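Local structure of extracellular solute-binding protein, family 1 (Bifidobacterium longum subsp. infantis ATCC 15697, 3OMB) at residues 141-144 / 148-151; 350-355 / 467-472. The protein probably binds an extracellular solute for delivery to an ABC-type transporter, as family 1 solute-binding proteins do, and also holds a magnesium ion. All blocks are in the same frame, centred on the assembly; numbering follows the deposited sequence.

Contact 1 of 2, residues 141-144 / 148-151; sequences MSTD and RIYA
The carboxylate of D144 lies over the start of segment 148-151, with OD1 2.8 Å from R148 N and OD2 alongside R148 CB. This is the turn by which the chain leaves helix 136-142 and doubles back toward strand 152-155. The return bond, D144 N to R148 O, is 3.0 Å long and nearly straight at 164°, so the two residues grip each other twice. OD1 also accepts K146 N, an Asx turn inside the loop; it is met by R148 N from above the carboxylate plane, 44° out of it. Aspartate suits the place because its short side chain, set between the backbone N and carbonyl carbon (chi1 62°), curls back over the loop that follows. An alanine here removes the acceptor of K146 N and R148 N, and would probably leave both N-H groups without a mate and Y109 OH without its carboxylate partner. The guanidinium of R148 does not meet this carboxylate directly; D144 OD2 and R148 NH1 both hydrogen-bond to Y109 OH. On the inner side, I149 rests its CG2 3.4 Å from S142 O, while its CG1 reaches T143 OG1 at 3.7 Å. This branched aliphatic also packs on F132 of helix 126-134. The small S142 turns its hydroxyl back to A138 O and also bonds A153 N, joining helix to strand, and T143 OG1 similarly returns to K139 O. One water bridges the two segments, 2.6 Å from S142 O and 2.9 Å from Y150 N, whose N-H it accepts.

Contact 2 of 2, residues 350-355 / 467-472; sequences SPAGLS and NMDNMD
A classic beta bulge, in which G353 and L354 both face I152, follows directly on the corner where P351 and A352 meet the loop 467-472. The corner leads into strand 352-356, which pairs antiparallel with strand 98-100 and meets I152 through the bulge. A352 adopts a left-handed backbone conformation (phi 61°), and its methyl points toward the loop, with CB 3.8 Å from D469 OD1. The D469 carboxylate gets there because CG stands anti to the backbone N (chi1 -161°). Alongside, the proline ring is met more loosely, P351 CG lying 4.3 Å from N467 ND2. Proline suits a place where the chain turns a corner between two strands, and alanine leaves room for the carboxylate. The loop is braced from within: N467 O accepts N470 N at 3.0 Å, and N467 OD1 takes a weak bond from D469 N. N467 ND2 is held by D464 O, while the D469 carboxylate makes weak bonds to the backbone N of A105 and V106, where helix 106-110 begins. With N467 ND2 and the D469 carboxylate bonded elsewhere, what passes between the segments is van der Waals contact, and the interface is small.

In the fold
Following the chain from the N terminus, contact 1 comes first, after helix 136-142, and closes a loop of just three intervening residues before strand 152-155. Contact 2 comes later and spans 111 residues, bringing the loop before helix 473-486 to the corner ahead of strand 352-356. The two are in series, neither nested nor crossed, yet their centres lie about 7 Å apart. I152, next to contact 1, and D154 tie strand 152-155 to the corner at 350-354. Y150 O packs on S355 CB, and N470 sits beside D144, with a weak bond from its ND2 to T143 O. Thus the end of helix 136-142, strand 352-356 and the C-terminal helices 473-486 and 519-534 meet in one region.

Contact 1 of 2, residues 141-144 / 148-151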
loop_
_atom_site.group_PDB
_atom_site.type_symbol
_atom_site.label_atom_id
_atom_site.label_comp_id
_atom_site.label_asym_id
_atom_site.label_seq_id
_atom_site.Cartn_x
_atom_site.Cartn_y
_atom_site.Cartn_z
HETATM N N MSE A 141 11.173 -0.671 10.956
HETATM C CA MSE A 141 11.207 -1.143 9.566
HETATM C C MSE A 141 12.628 -1.285 9.014
HETATM O O MSE A 141 12.928 -2.224 8.262
HETATM C CB MSE A 141 10.482 -0.169 8.657
HETATM C CG MSE A 141 9.045 -0.446 8.464
HETATM SE SE MSE A 141 8.411 0.772 7.049
HETATM C CE MSE A 141 6.524 0.588 7.464
ATOM N N SER A 142 13.491 -0.356 9.384
ATOM C CA SER A 142 14.842 -0.313 8.816
ATOM C C SER A 142 15.865 -1.207 9.496
ATOM O O SER A 142 16.922 -1.461 8.923
ATOM C CB SER A 142 15.355 1.116 8.779
ATOM O OG SER A 142 14.445 1.925 8.057
ATOM N N THR A 143 15.540 -1.699 10.695
ATOM C CA THR A 143 16.461 -2.453 11.552
ATOM C C THR A 143 15.944 -3.883 11.744
ATOM O O THR A 143 14.780 -4.098 12.138
ATOM C CB THR A 143 16.572 -1.792 12.949
ATOM O OG1 THR A 143 16.897 -0.411 12.799
ATOM C CG2 THR A 143 17.620 -2.468 13.837
ATOM N N ASP A 144 16.802 -4.860 11.476
ATOM C CA ASP A 144 16.406 -6.234 11.699
ATOM C C ASP A 144 16.660 -6.646 13.150
ATOM O O ASP A 144 17.120 -5.850 13.983
ATOM C CB ASP A 144 17.060 -7.193 10.694
ATOM C CG ASP A 144 18.581 -7.215 10.795
ATOM O OD1 ASP A 144 19.138 -6.983 11.895
ATOM O OD2 ASP A 144 19.226 -7.490 9.764
ATOM N N ARG A 148 20.991 -4.921 12.493
ATOM C CA ARG A 148 21.634 -4.379 11.286
ATOM C C ARG A 148 20.667 -3.522 10.455
ATOM O O ARG A 148 19.447 -3.693 10.528
ATOM C CB ARG A 148 22.266 -5.484 10.435
ATOM C CG ARG A 148 23.269 -6.330 11.198
ATOM C CD ARG A 148 23.973 -7.272 10.249
ATOM N NE ARG A 148 24.998 -8.066 10.918
ATOM C CZ ARG A 148 24.823 -9.310 11.358
ATOM N NH1 ARG A 148 23.653 -9.927 11.231
ATOM N NH2 ARG A 148 25.825 -9.933 11.942
ATOM N N ILE A 149 21.218 -2.600 9.673
ATOM C CA ILE A 149 20.384 -1.771 8.801
ATOM C C ILE A 149 20.890 -1.925 7.385
ATOM O O ILE A 149 21.923 -1.356 7.016
ATOM C CB ILE A 149 20.424 -0.300 9.202
ATOM C CG1 ILE A 149 19.911 -0.099 10.626
ATOM C CG2 ILE A 149 19.605 0.561 8.201
ATOM C CD1 ILE A 149 20.092 1.369 11.140
ATOM N N TYR A 150 20.190 -2.729 6.602
ATOM C CA TYR A 150 20.611 -2.987 5.240
ATOM C C TYR A 150 19.787 -2.191 4.239
ATOM O O TYR A 150 20.248 -1.912 3.136
ATOM C CB TYR A 150 20.526 -4.477 4.939
ATOM C CG TYR A 150 21.677 -5.259 5.526
ATOM C CD1 TYR A 150 23.002 -4.884 5.265
ATOM C CD2 TYR A 150 21.451 -6.383 6.322
ATOM C CE1 TYR A 150 24.059 -5.595 5.776
ATOM C CE2 TYR A 150 22.518 -7.116 6.840
ATOM C CZ TYR A 150 23.811 -6.705 6.562
ATOM O OH TYR A 150 24.875 -7.390 7.077
ATOM N N ALA A 151 18.577 -1.810 4.636
ATOM C CA ALA A 151 17.660 -1.138 3.736
ATOM C C ALA A 151 16.853 -0.154 4.541
ATOM O O ALA A 151 16.069 -0.547 5.379
ATOM C CB ALA A 151 16.716 -2.166 3.039
HETATM O O HOH W 1 17.389 -3.257 7.110
#

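Contact 2 of 2, residues 350-355 / 467-472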
loop_
_atom_site.group_PDB
_atom_site.type_symbol
_atom_site.label_atom_id
_atom_site.label_comp_id
_atom_site.label_asym_id
_atom_site.label_seq_id
_atom_site.Cartn_x
_atom_site.Cartn_y
_atom_site.Cartn_z
ATOM N N SER A 350 7.254 3.116 4.056
ATOM C CA SER A 350 7.420 2.062 3.077
ATOM C C SER A 350 8.816 1.471 3.260
ATOM O O SER A 350 9.789 2.216 3.332
ATOM C CB SER A 350 7.217 2.648 1.678
ATOM O OG SER A 350 7.737 1.794 0.687
ATOM N N PRO A 351 8.915 0.129 3.383
ATOM C CA PRO A 351 10.222 -0.425 3.723
ATOM C C PRO A 351 11.120 -0.461 2.504
ATOM O O PRO A 351 10.643 -0.266 1.384
ATOM C CB PRO A 351 9.910 -1.853 4.196
ATOM C CG PRO A 351 8.404 -1.994 4.190
ATOM C CD PRO A 351 7.859 -0.901 3.330
ATOM N N ALA A 352 12.415 -0.671 2.737
ATOM C CA ALA A 352 13.373 -0.982 1.673
ATOM C C ALA A 352 13.551 0.077 0.583
ATOM O O ALA A 352 13.508 -0.222 -0.608
ATOM C CB ALA A 352 13.035 -2.362 1.047
ATOM N N GLY A 353 13.765 1.314 0.988
ATOM C CA GLY A 353 13.989 2.379 0.031
ATOM C C GLY A 353 15.454 2.530 -0.348
ATOM O O GLY A 353 15.772 2.561 -1.537
ATOM N N LEU A 354 16.344 2.631 0.644
ATOM C CA LEU A 354 17.761 2.823 0.363
ATOM C C LEU A 354 18.683 1.687 0.798
ATOM O O LEU A 354 18.630 1.252 1.943
ATOM C CB LEU A 354 18.256 4.145 0.960
ATOM C CG LEU A 354 19.623 4.567 0.391
ATOM C CD1 LEU A 354 19.598 5.931 -0.222
ATOM C CD2 LEU A 354 20.660 4.471 1.486
ATOM N N SER A 355 19.523 1.223 -0.130
ATOM C CA SER A 355 20.597 0.271 0.172
ATOM C C SER A 355 21.904 0.662 -0.534
ATOM O O SER A 355 21.898 1.186 -1.654
ATOM C CB SER A 355 20.184 -1.166 -0.177
ATOM O OG SER A 355 19.691 -1.277 -1.504
ATOM N N ASN A 467 7.632 -8.113 8.584
ATOM C CA ASN A 467 7.416 -8.472 7.189
ATOM C C ASN A 467 8.520 -9.424 6.704
ATOM O O ASN A 467 9.508 -9.662 7.408
ATOM C CB ASN A 467 7.329 -7.205 6.320
ATOM C CG ASN A 467 8.596 -6.407 6.365
ATOM O OD1 ASN A 467 9.617 -6.859 5.886
ATOM N ND2 ASN A 467 8.557 -5.240 6.989
HETATM N N MSE A 468 8.348 -9.986 5.517
HETATM C CA MSE A 468 9.184 -11.114 5.126
HETATM C C MSE A 468 10.595 -10.652 4.852
HETATM O O MSE A 468 11.568 -11.419 4.960
HETATM C CB MSE A 468 8.577 -11.827 3.936
HETATM C CG MSE A 468 7.247 -12.466 4.308
HETATM SE SE MSE A 468 6.621 -13.673 2.930
HETATM C CE MSE A 468 8.337 -14.465 2.505
ATOM N N ASP A 469 10.692 -9.361 4.582
ATOM C CA ASP A 469 11.939 -8.698 4.294
ATOM C C ASP A 469 12.791 -8.448 5.552
ATOM O O ASP A 469 13.997 -8.213 5.446
ATOM C CB ASP A 469 11.601 -7.383 3.603
ATOM C CG ASP A 469 12.748 -6.814 2.863
ATOM O OD1 ASP A 469 12.925 -5.579 2.976
ATOM O OD2 ASP A 469 13.466 -7.585 2.170
ATOM N N ASN A 470 12.159 -8.523 6.725
ATOM C CA ASN A 470 12.819 -8.379 8.029
ATOM C C ASN A 470 13.017 -9.696 8.824
ATOM O O ASN A 470 13.121 -9.680 10.059
ATOM C CB ASN A 470 12.021 -7.392 8.893
ATOM C CG ASN A 470 12.885 -6.230 9.405
ATOM O OD1 ASN A 470 14.100 -6.204 9.190
ATOM N ND2 ASN A 470 12.256 -5.273 10.090
HETATM N N MSE A 471 13.041 -10.816 8.109
HETATM C CA MSE A 471 13.192 -12.164 8.676
HETATM C C MSE A 471 14.500 -12.787 8.213
HETATM O O MSE A 471 15.087 -12.303 7.252
HETATM C CB MSE A 471 12.118 -13.071 8.105
HETATM C CG MSE A 471 10.768 -12.809 8.574
HETATM SE SE MSE A 471 9.545 -14.055 7.757
HETATM C CE MSE A 471 8.032 -13.259 8.656
ATOM N N ASP A 472 14.917 -13.883 8.852
ATOM C CA ASP A 472 15.938 -14.791 8.298
ATOM C C ASP A 472 15.528 -15.243 6.874
ATOM O O ASP A 472 14.343 -15.471 6.627
ATOM C CB ASP A 472 16.055 -16.076 9.149
ATOM C CG ASP A 472 16.558 -15.828 10.580
ATOM O OD1 ASP A 472 17.178 -14.769 10.868
ATOM O OD2 ASP A 472 16.355 -16.734 11.431
#